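Fervidolysin (Fervidobacterium pennivorans, PDB 1R6V) breaks keratin down into peptides as a calcium-binding, subtilisin-like serine protease, allowing the bacterium to grow on native feathers. Local coordinates at residues 242-254 / 266-280. The protein carries 1 engineered substitution. Numbering follows the deposited sequence.
Sequences GYVGDDYVAAGII and HSWGGWGYSYTMKEA
M277 reaches across from its helix to 246-254 with its sulfur and methyl: CE lies 3.4 Å from the carbonyl O of D246 and also touches CB of V249, while SD rests 3.7 Å from V249 CG1 and meets I253 CD1. CG stands opposite the backbone N (chi1 -164°), and bends at chi2 and chi3 fold the thioether so that it meets the side chains of D246, V249 and I253 roughly at right angles. SD also lies at the edge of the W268 indole, in its plane. The indole's six-membered ring takes V249 CG1 at CZ2, and W268 CZ3 lies 3.6 Å from Y243 OH; the Y243 and W268 rings meet obliquely, planes 34° apart. W268 NE1 donates to ND1 of H266, nearly in the imidazole plane. In the parallel α/β core of the subtilisin fold, helices 246-258 and 275-286 follow strands 225-230 and 263-269 and pack side by side, their facing segments only 7° from parallel; W268, on strand 263-269, lies about 6 Å, side chain to side chain, from D162 of the inferred charge relay system. Further along, A250 CB meets A280 CB at 3.9 Å and also touches T276 CG2, and I253 CG2 and I254 CD1 pack round A280. At the start of its helix, the D246 carboxylate gathers several partners. Y243 OH donates to D246 OD1 at 2.6 Å, on its anti lone pair, and OD1 also forms a salt bridge with R98, while OD2 accepts from Y96 N and from a water that also contacts S274 OG, the N-cap oxygen held by M277 N. Replacing D246 by alanine removes the carboxylate and would probably leave R98 without this counter-charge and Y243 OH without its acceptor, with Y96 N and the water also losing a partner.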
loop_
_atom_site.group_PDB
_atom_site.type_symbol
_atom_site.label_atom_id
_atom_site.label_comp_id
_atom_site.label_asym_id
_atom_site.label_seq_id
_atom_site.Cartn_x
_atom_site.Cartn_y
_atom_site.Cartn_z
ATOM N N GLY A 242 9.158 12.939 11.416
ATOM C CA GLY A 242 8.475 12.296 12.521
ATOM C C GLY A 242 7.781 10.997 12.153
ATOM O O GLY A 242 7.344 10.261 13.045
ATOM N N TYR A 243 7.677 10.702 10.859
ATOM C CA TYR A 243 7.018 9.457 10.444
ATOM C C TYR A 243 7.831 8.306 11.031
ATOM O O TYR A 243 9.052 8.266 10.862
ATOM C CB TYR A 243 6.976 9.327 8.920
ATOM C CG TYR A 243 6.276 8.068 8.466
ATOM C CD1 TYR A 243 4.989 7.774 8.919
ATOM C CD2 TYR A 243 6.890 7.174 7.594
ATOM C CE1 TYR A 243 4.324 6.617 8.519
ATOM C CE2 TYR A 243 6.236 6.012 7.183
ATOM C CZ TYR A 243 4.948 5.743 7.657
ATOM O OH TYR A 243 4.311 4.581 7.260
ATOM N N VAL A 244 7.163 7.361 11.694
ATOM C CA VAL A 244 7.856 6.251 12.337
ATOM C C VAL A 244 8.303 5.135 11.403
ATOM O O VAL A 244 9.063 4.264 11.816
ATOM C CB VAL A 244 7.002 5.642 13.491
ATOM C CG1 VAL A 244 6.708 6.716 14.524
ATOM C CG2 VAL A 244 5.693 5.059 12.949
ATOM N N GLY A 245 7.845 5.160 10.156
ATOM C CA GLY A 245 8.235 4.120 9.215
ATOM C C GLY A 245 7.104 3.136 8.946
ATOM O O GLY A 245 6.263 2.894 9.819
ATOM N N ASP A 246 7.089 2.559 7.751
ATOM C CA ASP A 246 6.034 1.614 7.385
ATOM C C ASP A 246 6.020 0.398 8.312
ATOM O O ASP A 246 4.952 -0.173 8.596
ATOM C CB ASP A 246 6.202 1.150 5.940
ATOM C CG ASP A 246 5.890 2.237 4.918
ATOM O OD1 ASP A 246 5.232 3.240 5.256
ATOM O OD2 ASP A 246 6.300 2.063 3.752
ATOM N N ASP A 247 7.200 -0.005 8.782
ATOM C CA ASP A 247 7.286 -1.132 9.692
ATOM C C ASP A 247 6.658 -0.811 11.051
ATOM O O ASP A 247 5.896 -1.621 11.574
ATOM C CB ASP A 247 8.756 -1.612 9.845
ATOM C CG ASP A 247 9.732 -0.487 10.181
ATOM O OD1 ASP A 247 9.410 0.699 9.956
ATOM O OD2 ASP A 247 10.847 -0.800 10.662
ATOM N N TYR A 248 6.933 0.362 11.621
ATOM C CA TYR A 248 6.337 0.669 12.913
ATOM C C TYR A 248 4.839 0.978 12.797
ATOM O O TYR A 248 4.084 0.711 13.729
ATOM C CB TYR A 248 7.100 1.798 13.621
ATOM C CG TYR A 248 8.468 1.348 14.115
ATOM C CD1 TYR A 248 9.623 1.622 13.389
ATOM C CD2 TYR A 248 8.591 0.601 15.282
ATOM C CE1 TYR A 248 10.879 1.155 13.820
ATOM C CE2 TYR A 248 9.838 0.129 15.721
ATOM C CZ TYR A 248 10.969 0.410 14.987
ATOM O OH TYR A 248 12.190 -0.056 15.414
ATOM N N VAL A 249 4.407 1.519 11.662
ATOM C CA VAL A 249 2.975 1.760 11.465
ATOM C C VAL A 249 2.273 0.386 11.434
ATOM O O VAL A 249 1.228 0.201 12.063
ATOM C CB VAL A 249 2.687 2.515 10.148
ATOM C CG1 VAL A 249 1.169 2.521 9.876
ATOM C CG2 VAL A 249 3.194 3.971 10.268
ATOM N N ALA A 250 2.843 -0.572 10.703
ATOM C CA ALA A 250 2.261 -1.912 10.664
ATOM C C ALA A 250 2.157 -2.468 12.096
ATOM O O ALA A 250 1.140 -3.063 12.475
ATOM C CB ALA A 250 3.114 -2.850 9.767
ATOM N N ALA A 251 3.206 -2.281 12.894
ATOM C CA ALA A 251 3.177 -2.748 14.284
ATOM C C ALA A 251 2.034 -2.079 15.040
ATOM O O ALA A 251 1.348 -2.727 15.821
ATOM C CB ALA A 251 4.495 -2.427 14.984
ATOM N N GLY A 252 1.849 -0.775 14.827
ATOM C CA GLY A 252 0.769 -0.062 15.501
ATOM C C GLY A 252 -0.616 -0.519 15.058
ATOM O O GLY A 252 -1.544 -0.601 15.871
ATOM N N ILE A 253 -0.762 -0.814 13.768
ATOM C CA ILE A 253 -2.048 -1.273 13.228
ATOM C C ILE A 253 -2.351 -2.662 13.763
ATOM O O ILE A 253 -3.483 -2.964 14.146
ATOM C CB ILE A 253 -2.025 -1.303 11.685
ATOM C CG1 ILE A 253 -2.132 0.135 11.158
ATOM C CG2 ILE A 253 -3.173 -2.169 11.125
ATOM C CD1 ILE A 253 -1.865 0.250 9.653
ATOM N N ILE A 254 -1.323 -3.497 13.811
ATOM C CA ILE A 254 -1.508 -4.850 14.347
ATOM C C ILE A 254 -1.873 -4.773 15.841
ATOM O O ILE A 254 -2.769 -5.475 16.324
ATOM C CB ILE A 254 -0.225 -5.705 14.169
ATOM C CG1 ILE A 254 -0.171 -6.343 12.769
ATOM C CG2 ILE A 254 -0.259 -6.880 15.167
ATOM C CD1 ILE A 254 -0.341 -5.410 11.583
ATOM N N HIS A 266 -7.265 7.297 9.429
ATOM C CA HIS A 266 -5.944 7.571 8.833
ATOM C C HIS A 266 -5.962 8.796 7.925
ATOM O O HIS A 266 -6.798 8.874 7.022
ATOM C CB HIS A 266 -5.495 6.425 7.921
ATOM C CG HIS A 266 -5.401 5.095 8.595
ATOM N ND1 HIS A 266 -4.242 4.642 9.198
ATOM C CD2 HIS A 266 -6.325 4.119 8.757
ATOM C CE1 HIS A 266 -4.466 3.439 9.707
ATOM N NE2 HIS A 266 -5.721 3.101 9.451
ATOM N N SER A 267 -5.045 9.733 8.129
ATOM C CA SER A 267 -4.967 10.878 7.223
ATOM C C SER A 267 -3.497 11.144 6.949
ATOM O O SER A 267 -2.939 12.175 7.341
ATOM C CB SER A 267 -5.639 12.108 7.824
ATOM O OG SER A 267 -7.051 11.911 7.840
ATOM N N TRP A 268 -2.876 10.177 6.285
ATOM C CA TRP A 268 -1.468 10.231 5.917
ATOM C C TRP A 268 -1.258 9.391 4.671
ATOM O O TRP A 268 -2.136 8.626 4.262
ATOM C CB TRP A 268 -0.607 9.679 7.055
ATOM C CG TRP A 268 -0.978 8.242 7.453
ATOM C CD1 TRP A 268 -1.996 7.852 8.286
ATOM C CD2 TRP A 268 -0.347 7.035 7.001
ATOM N NE1 TRP A 268 -2.031 6.466 8.379
ATOM C CE2 TRP A 268 -1.035 5.949 7.598
ATOM C CE3 TRP A 268 0.733 6.762 6.145
ATOM C CZ2 TRP A 268 -0.677 4.619 7.368
ATOM C CZ3 TRP A 268 1.088 5.441 5.919
ATOM C CH2 TRP A 268 0.382 4.383 6.530
ATOM N N GLY A 269 -0.093 9.529 4.053
ATOM C CA GLY A 269 0.169 8.724 2.886
ATOM C C GLY A 269 1.438 9.052 2.149
ATOM O O GLY A 269 2.169 9.971 2.518
ATOM N N GLY A 270 1.678 8.285 1.094
ATOM C CA GLY A 270 2.863 8.461 0.275
ATOM C C GLY A 270 2.758 7.669 -1.012
ATOM O O GLY A 270 1.893 6.806 -1.158
ATOM N N TRP A 271 3.656 7.955 -1.949
ATOM C CA TRP A 271 3.674 7.294 -3.249
ATOM C C TRP A 271 3.936 5.776 -3.221
ATOM O O TRP A 271 3.340 5.008 -3.987
ATOM C CB TRP A 271 4.745 7.961 -4.138
ATOM C CG TRP A 271 5.147 7.137 -5.333
ATOM C CD1 TRP A 271 4.515 7.077 -6.538
ATOM C CD2 TRP A 271 6.234 6.195 -5.405
ATOM N NE1 TRP A 271 5.132 6.157 -7.353
ATOM C CE2 TRP A 271 6.188 5.602 -6.684
ATOM C CE3 TRP A 271 7.234 5.800 -4.511
ATOM C CZ2 TRP A 271 7.106 4.625 -7.091
ATOM C CZ3 TRP A 271 8.149 4.827 -4.916
ATOM C CH2 TRP A 271 8.077 4.253 -6.195
ATOM N N GLY A 272 4.814 5.349 -2.327
ATOM C CA GLY A 272 5.202 3.948 -2.284
ATOM C C GLY A 272 4.186 2.856 -2.033
ATOM O O GLY A 272 3.467 2.907 -1.043
ATOM N N TYR A 273 4.123 1.873 -2.935
ATOM C CA TYR A 273 3.221 0.730 -2.756
ATOM C C TYR A 273 4.011 -0.179 -1.837
ATOM O O TYR A 273 5.065 -0.690 -2.219
ATOM C CB TYR A 273 2.989 -0.022 -4.067
ATOM C CG TYR A 273 1.970 -1.141 -3.966
ATOM C CD1 TYR A 273 0.653 -0.938 -4.356
ATOM C CD2 TYR A 273 2.332 -2.417 -3.514
ATOM C CE1 TYR A 273 -0.276 -1.967 -4.317
ATOM C CE2 TYR A 273 1.404 -3.456 -3.469
ATOM C CZ TYR A 273 0.099 -3.218 -3.881
ATOM O OH TYR A 273 -0.822 -4.238 -3.887
ATOM N N SER A 274 3.502 -0.392 -0.635
ATOM C CA SER A 274 4.202 -1.228 0.339
ATOM C C SER A 274 3.492 -2.549 0.529
ATOM O O SER A 274 2.292 -2.574 0.814
ATOM C CB SER A 274 4.277 -0.484 1.681
ATOM O OG SER A 274 4.635 -1.332 2.762
ATOM N N TYR A 275 4.215 -3.652 0.364
ATOM C CA TYR A 275 3.585 -4.949 0.581
ATOM C C TYR A 275 3.315 -5.146 2.054
ATOM O O TYR A 275 2.354 -5.825 2.452
ATOM C CB TYR A 275 4.459 -6.075 0.057
ATOM C CG TYR A 275 4.370 -6.196 -1.444
ATOM C CD1 TYR A 275 5.177 -5.425 -2.272
ATOM C CD2 TYR A 275 3.458 -7.075 -2.036
ATOM C CE1 TYR A 275 5.086 -5.529 -3.658
ATOM C CE2 TYR A 275 3.359 -7.184 -3.423
ATOM C CZ TYR A 275 4.184 -6.407 -4.219
ATOM O OH TYR A 275 4.135 -6.545 -5.585
ATOM N N THR A 276 4.182 -4.572 2.879
ATOM C CA THR A 276 4.014 -4.661 4.317
ATOM C C THR A 276 2.764 -3.921 4.767
ATOM O O THR A 276 1.969 -4.446 5.554
ATOM C CB THR A 276 5.234 -4.071 5.047
ATOM O OG1 THR A 276 6.371 -4.876 4.746
ATOM C CG2 THR A 276 5.025 -4.069 6.580
ATOM N N MET A 277 2.578 -2.701 4.268
ATOM C CA MET A 277 1.397 -1.940 4.664
ATOM C C MET A 277 0.110 -2.598 4.150
ATOM O O MET A 277 -0.930 -2.544 4.817
ATOM C CB MET A 277 1.481 -0.496 4.160
ATOM C CG MET A 277 0.481 0.440 4.870
ATOM S SD MET A 277 0.727 0.616 6.701
ATOM C CE MET A 277 2.557 1.311 6.667
ATOM N N LYS A 278 0.192 -3.216 2.974
ATOM C CA LYS A 278 -0.949 -3.909 2.362
ATOM C C LYS A 278 -1.332 -5.023 3.327
ATOM O O LYS A 278 -2.501 -5.206 3.683
ATOM C CB LYS A 278 -0.535 -4.524 1.014
ATOM C CG LYS A 278 -1.625 -5.314 0.266
ATOM C CD LYS A 278 -2.559 -4.381 -0.468
ATOM C CE LYS A 278 -3.417 -5.117 -1.496
ATOM N NZ LYS A 278 -4.430 -6.040 -0.886
ATOM N N GLU A 279 -0.317 -5.760 3.765
ATOM C CA GLU A 279 -0.552 -6.867 4.693
ATOM C C GLU A 279 -1.174 -6.407 6.002
ATOM O O GLU A 279 -2.049 -7.067 6.560
ATOM C CB GLU A 279 0.754 -7.602 5.010
ATOM C CG GLU A 279 1.241 -8.539 3.951
ATOM C CD GLU A 279 0.265 -9.678 3.675
ATOM O OE1 GLU A 279 0.023 -10.528 4.555
ATOM O OE2 GLU A 279 -0.255 -9.717 2.563
ATOM N N ALA A 280 -0.719 -5.267 6.512
ATOM C CA ALA A 280 -1.252 -4.751 7.760
ATOM C C ALA A 280 -2.715 -4.311 7.604
ATOM O O ALA A 280 -3.552 -4.571 8.472
ATOM C CB ALA A 280 -0.403 -3.591 8.232
HETATM O O HOH W 1 7.091 -0.437 3.039
#